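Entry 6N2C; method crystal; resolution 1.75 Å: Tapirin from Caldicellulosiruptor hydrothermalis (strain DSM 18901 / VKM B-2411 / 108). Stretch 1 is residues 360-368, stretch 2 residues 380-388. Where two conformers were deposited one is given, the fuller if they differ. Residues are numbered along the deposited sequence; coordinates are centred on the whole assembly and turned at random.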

ATOM      1  N   LEU A 360      -4.112  -2.491 -24.419  1.00 16.60           N
ATOM      2  CA  LEU A 360      -5.268  -1.858 -23.803  1.00 19.89           C
ATOM      3  C   LEU A 360      -6.497  -2.613 -24.326  1.00 19.16           C
ATOM      4  O   LEU A 360      -6.748  -2.631 -25.561  1.00 17.36           O
ATOM      5  CB  LEU A 360      -5.343  -0.368 -24.170  1.00 18.78           C
ATOM      6  CG  LEU A 360      -6.648   0.316 -23.738  1.00 23.80           C
ATOM      7  CD1 LEU A 360      -6.959   0.230 -22.243  1.00 23.57           C
ATOM      8  CD2 LEU A 360      -6.740   1.744 -24.161  1.00 24.74           C
ATOM      9  N   ASP A 361      -7.236  -3.262 -23.440  1.00 18.47           N
ATOM     10  CA  ASP A 361      -8.389  -4.092 -23.887  1.00 20.37           C
ATOM     11  C   ASP A 361      -9.619  -3.568 -23.217  1.00 22.14           C
ATOM     12  O   ASP A 361      -9.587  -3.343 -22.015  1.00 19.99           O
ATOM     13  CB  ASP A 361      -8.202  -5.534 -23.430  1.00 21.12           C
ATOM     14  CG  ASP A 361      -7.148  -6.323 -24.203  1.00 26.19           C
ATOM     15  OD1 ASP A 361      -6.083  -5.775 -24.530  1.00 28.70           O
ATOM     16  OD2 ASP A 361      -7.400  -7.563 -24.471  1.00 31.14           O
ATOM     17  N   ILE A 362     -10.716  -3.353 -23.978  1.00 19.31           N
ATOM     18  CA  ILE A 362     -11.982  -2.857 -23.427  1.00 19.99           C
ATOM     19  C   ILE A 362     -13.052  -3.808 -23.984  1.00 20.57           C
ATOM     20  O   ILE A 362     -13.151  -3.952 -25.252  1.00 18.42           O
ATOM     21  CB  ILE A 362     -12.263  -1.456 -23.883  1.00 20.04           C
ATOM     22  CG1 ILE A 362     -11.008  -0.525 -23.696  1.00 26.95           C
ATOM     23  CG2 ILE A 362     -13.354  -0.795 -23.100  1.00 21.54           C
ATOM     24  CD1 ILE A 362     -10.821   0.473 -24.789  1.00 30.71           C
ATOM     25  N   ILE A 363     -13.772  -4.498 -23.092  1.00 21.19           N
ATOM     26  CA  ILE A 363     -14.487  -5.741 -23.483  1.00 20.61           C
ATOM     27  C   ILE A 363     -15.898  -5.658 -22.977  1.00 21.60           C
ATOM     28  O   ILE A 363     -16.141  -5.602 -21.745  1.00 20.06           O
ATOM     29  CB  ILE A 363     -13.844  -7.039 -22.962  1.00 23.38           C
ATOM     30  CG1 ILE A 363     -12.344  -7.154 -23.295  1.00 24.61           C
ATOM     31  CG2 ILE A 363     -14.574  -8.266 -23.520  1.00 25.18           C
ATOM     32  CD1 ILE A 363     -11.950  -7.116 -24.753  1.00 26.25           C
ATOM     33  N   GLY A 364     -16.871  -5.592 -23.915  1.00 21.84           N
ATOM     34  CA  GLY A 364     -18.258  -5.555 -23.559  1.00 24.78           C
ATOM     35  C   GLY A 364     -18.917  -4.223 -23.408  1.00 25.51           C
ATOM     36  O   GLY A 364     -18.323  -3.195 -23.199  1.00 26.71           O
ATOM     37  N   SER A 365     -20.250  -4.273 -23.454  0.65 27.14           N
ATOM     38  CA  SER A 365     -21.083  -3.125 -23.521  0.65 23.80           C
ATOM     39  C   SER A 365     -21.200  -2.275 -22.235  0.65 23.28           C
ATOM     40  O   SER A 365     -21.591  -1.113 -22.305  0.65 25.41           O
ATOM     41  CB  SER A 365     -22.508  -3.554 -24.050  0.65 26.78           C
ATOM     42  OG  SER A 365     -23.214  -4.265 -23.043  0.65 25.58           O
ATOM     43  N   SER A 366     -20.836  -2.822 -21.068  1.00 26.36           N
ATOM     44  CA  SER A 366     -20.768  -2.009 -19.818  1.00 23.58           C
ATOM     45  C   SER A 366     -19.326  -1.496 -19.471  1.00 26.24           C
ATOM     46  O   SER A 366     -19.164  -0.693 -18.578  1.00 28.33           O
ATOM     47  CB  SER A 366     -21.234  -2.853 -18.623  1.00 32.24           C
ATOM     48  OG  SER A 366     -22.579  -3.198 -18.805  1.00 37.68           O
ATOM     49  N   ALA A 367     -18.324  -1.912 -20.219  1.00 20.84           N
ATOM     50  CA  ALA A 367     -16.892  -1.464 -19.946  1.00 21.49           C
ATOM     51  C   ALA A 367     -16.788  -0.019 -20.395  1.00 26.68           C
ATOM     52  O   ALA A 367     -17.221   0.334 -21.517  1.00 26.17           O
ATOM     53  CB  ALA A 367     -15.899  -2.315 -20.664  1.00 22.87           C
ATOM     54  N   THR A 368     -16.255   0.825 -19.521  1.00 24.29           N
ATOM     55  CA  THR A 368     -16.367   2.261 -19.684  1.00 21.42           C
ATOM     56  C   THR A 368     -15.053   2.958 -19.433  1.00 24.90           C
ATOM     57  O   THR A 368     -14.394   2.702 -18.400  1.00 22.37           O
ATOM     58  CB  THR A 368     -17.372   2.833 -18.698  1.00 26.10           C
ATOM     59  OG1 THR A 368     -18.691   2.236 -18.880  1.00 24.57           O
ATOM     60  CG2 THR A 368     -17.527   4.291 -18.874  1.00 23.78           C
ATOM     61  N   ASN A 380      -1.153  -2.093 -28.519  1.00 20.30           N
ATOM     62  CA  ASN A 380      -2.270  -2.758 -29.120  1.00 21.46           C
ATOM     63  C   ASN A 380      -3.533  -2.328 -28.420  1.00 20.61           C
ATOM     64  O   ASN A 380      -3.556  -2.216 -27.185  1.00 20.28           O
ATOM     65  CB  ASN A 380      -2.104  -4.265 -29.074  1.00 19.85           C
ATOM     66  CG  ASN A 380      -0.961  -4.758 -29.935  1.00 26.35           C
ATOM     67  OD1 ASN A 380      -0.772  -4.345 -31.090  1.00 21.36           O
ATOM     68  ND2 ASN A 380      -0.195  -5.714 -29.378  1.00 31.54           N
ATOM     69  N   LEU A 381      -4.589  -2.117 -29.211  1.00 21.33           N
ATOM     70  CA  LEU A 381      -5.929  -1.766 -28.733  1.00 18.87           C
ATOM     71  C   LEU A 381      -6.885  -2.857 -29.153  1.00 21.36           C
ATOM     72  O   LEU A 381      -6.960  -3.151 -30.352  1.00 19.09           O
ATOM     73  CB  LEU A 381      -6.391  -0.508 -29.352  1.00 20.40           C
ATOM     74  CG  LEU A 381      -7.821   0.008 -29.009  1.00 21.53           C
ATOM     75  CD1 LEU A 381      -7.917   0.234 -27.535  1.00 21.34           C
ATOM     76  CD2 LEU A 381      -8.151   1.284 -29.699  1.00 23.03           C
ATOM     77  N   LYS A 382      -7.604  -3.466 -28.193  1.00 18.50           N
ATOM     78  CA  LYS A 382      -8.667  -4.445 -28.480  1.00 20.92           C
ATOM     79  C   LYS A 382      -9.970  -3.923 -27.946  1.00 19.82           C
ATOM     80  O   LYS A 382     -10.050  -3.550 -26.784  1.00 22.61           O
ATOM     81  CB  LYS A 382      -8.389  -5.821 -27.862  1.00 22.21           C
ATOM     82  CG  LYS A 382      -9.469  -6.861 -28.126  1.00 25.40           C
ATOM     83  CD  LYS A 382      -9.035  -8.196 -27.549  1.00 28.12           C
ATOM     84  CE  LYS A 382     -10.055  -9.286 -27.735  1.00 31.75           C
ATOM     85  NZ  LYS A 382     -10.393  -9.672 -29.174  1.00 33.65           N
ATOM     86  N   ILE A 383     -10.978  -3.796 -28.819  1.00 20.58           N
ATOM     87  CA  ILE A 383     -12.337  -3.395 -28.477  1.00 22.31           C
ATOM     88  C   ILE A 383     -13.244  -4.576 -28.943  1.00 24.22           C
ATOM     89  O   ILE A 383     -13.148  -5.020 -30.102  1.00 21.53           O
ATOM     90  CB  ILE A 383     -12.714  -2.111 -29.180  1.00 24.31           C
ATOM     91  CG1 ILE A 383     -11.949  -0.939 -28.561  1.00 24.47           C
ATOM     92  CG2 ILE A 383     -14.205  -1.843 -29.038  1.00 26.44           C
ATOM     93  CD1 ILE A 383     -12.114   0.323 -29.315  1.00 26.47           C
ATOM     94  N   ASP A 384     -13.985  -5.164 -27.985  1.00 23.49           N
ATOM     95  CA  ASP A 384     -14.933  -6.216 -28.254  1.00 22.41           C
ATOM     96  C   ASP A 384     -16.266  -5.747 -27.725  1.00 25.39           C
ATOM     97  O   ASP A 384     -16.459  -5.544 -26.492  1.00 23.49           O
ATOM     98  CB  ASP A 384     -14.432  -7.535 -27.663  1.00 23.04           C
ATOM     99  CG  ASP A 384     -15.433  -8.661 -27.796  1.00 29.22           C
ATOM    100  OD1 ASP A 384     -16.365  -8.500 -28.550  1.00 31.18           O
ATOM    101  OD2 ASP A 384     -15.229  -9.665 -27.110  1.00 34.14           O
ATOM    102  N   GLY A 385     -17.207  -5.528 -28.619  1.00 25.92           N
ATOM    103  CA  GLY A 385     -18.518  -5.033 -28.249  1.00 26.42           C
ATOM    104  C   GLY A 385     -18.732  -3.566 -28.282  1.00 26.95           C
ATOM    105  O   GLY A 385     -17.827  -2.816 -28.660  1.00 24.19           O
ATOM    106  N   GLU A 386     -19.922  -3.136 -27.855  1.00 22.89           N
ATOM    107  CA  GLU A 386     -20.342  -1.756 -27.958  1.00 24.45           C
ATOM    108  C   GLU A 386     -19.886  -1.130 -26.679  1.00 25.12           C
ATOM    109  O   GLU A 386     -20.666  -0.665 -25.843  1.00 25.09           O
ATOM    110  CB  GLU A 386     -21.858  -1.614 -28.187  1.00 28.95           C
ATOM    111  CG  GLU A 386     -22.315  -2.251 -29.567  1.00 28.34           C
ATOM    112  CD  GLU A 386     -21.891  -1.446 -30.806  1.00 34.83           C
ATOM    113  OE1 GLU A 386     -21.526  -0.245 -30.672  1.00 37.59           O
ATOM    114  OE2 GLU A 386     -21.856  -2.005 -31.958  1.00 36.02           O
ATOM    115  N   VAL A 387     -18.552  -1.022 -26.577  1.00 23.85           N
ATOM    116  CA  VAL A 387     -17.952  -0.347 -25.411  1.00 22.81           C
ATOM    117  C   VAL A 387     -18.384   1.126 -25.275  1.00 23.06           C
ATOM    118  O   VAL A 387     -18.826   1.761 -26.204  1.00 22.98           O
ATOM    119  CB  VAL A 387     -16.396  -0.517 -25.440  1.00 20.04           C
ATOM    120  CG1 VAL A 387     -16.036  -1.990 -25.453  1.00 21.32           C
ATOM    121  CG2 VAL A 387     -15.754   0.207 -26.605  1.00 22.03           C
ATOM    122  N   LYS A 388     -18.205   1.692 -24.077  1.00 21.78           N
ATOM    123  CA  LYS A 388     -18.448   3.048 -23.843  1.00 22.26           C
ATOM    124  C   LYS A 388     -17.124   3.787 -23.658  1.00 27.87           C
ATOM    125  O   LYS A 388     -16.512   3.682 -22.561  1.00 25.83           O
ATOM    126  CB  LYS A 388     -19.275   3.238 -22.620  1.00 27.29           C
ATOM    127  CG  LYS A 388     -20.713   2.766 -22.808  1.00 33.33           C
ATOM    128  CD  LYS A 388     -21.507   3.116 -21.554  1.00 42.61           C
ATOM    129  CE  LYS A 388     -22.516   2.044 -21.191  1.00 50.63           C
ATOM    130  NZ  LYS A 388     -23.478   1.884 -22.312  1.00 54.80           N
TER
HETATM  131  O   HOH W   1      -4.748  -5.177 -26.725  0.98 25.18           O

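This contact is a parallel two-strand pairing, held by a backbone ladder, lined on one face with aliphatic side chains, and resumed one residue out of register after a turn. Strands 360-363 and 380-384 run 3° from exact alignment, and the hydrogen bonds alternate as parallel pairing demands: Leu 360 N gives to Asn 380 O (2.8 Å), Lys 382 N to Leu 360 O (2.9 Å), Ile 362 N to Lys 382 O (2.9 Å), Asp 384 N to Ile 362 O (3.1 Å). Gly 364 N closes this ladder on Asp 384 O at 2.6 Å.

The faces differ in character. Leu 360, Ile 362, Leu 381 and Ile 383 share a buried one, where Ile 362 CD1 lies 4.0 Å from Leu 381 CD1, and Ile 362 CG2 meets Val 387 CG1 at 3.8 Å. The other carries Asp 361, Ile 363, Lys 382 and Asp 384; here Ile 363 CD1 packs 3.8 Å from Asp 384 CB.

Both strands then reach glycine. At either one's backbone angles a CB would jam against the preceding carbonyl, and at Gly 385 it would also crowd Gly 364 CA. A type I turn from Gly 364 to Ala 367 absorbs the shift, and Lys 388 N to Ala 367 O (3.1 Å) restores pairing, Thr 368 now beside Lys 388.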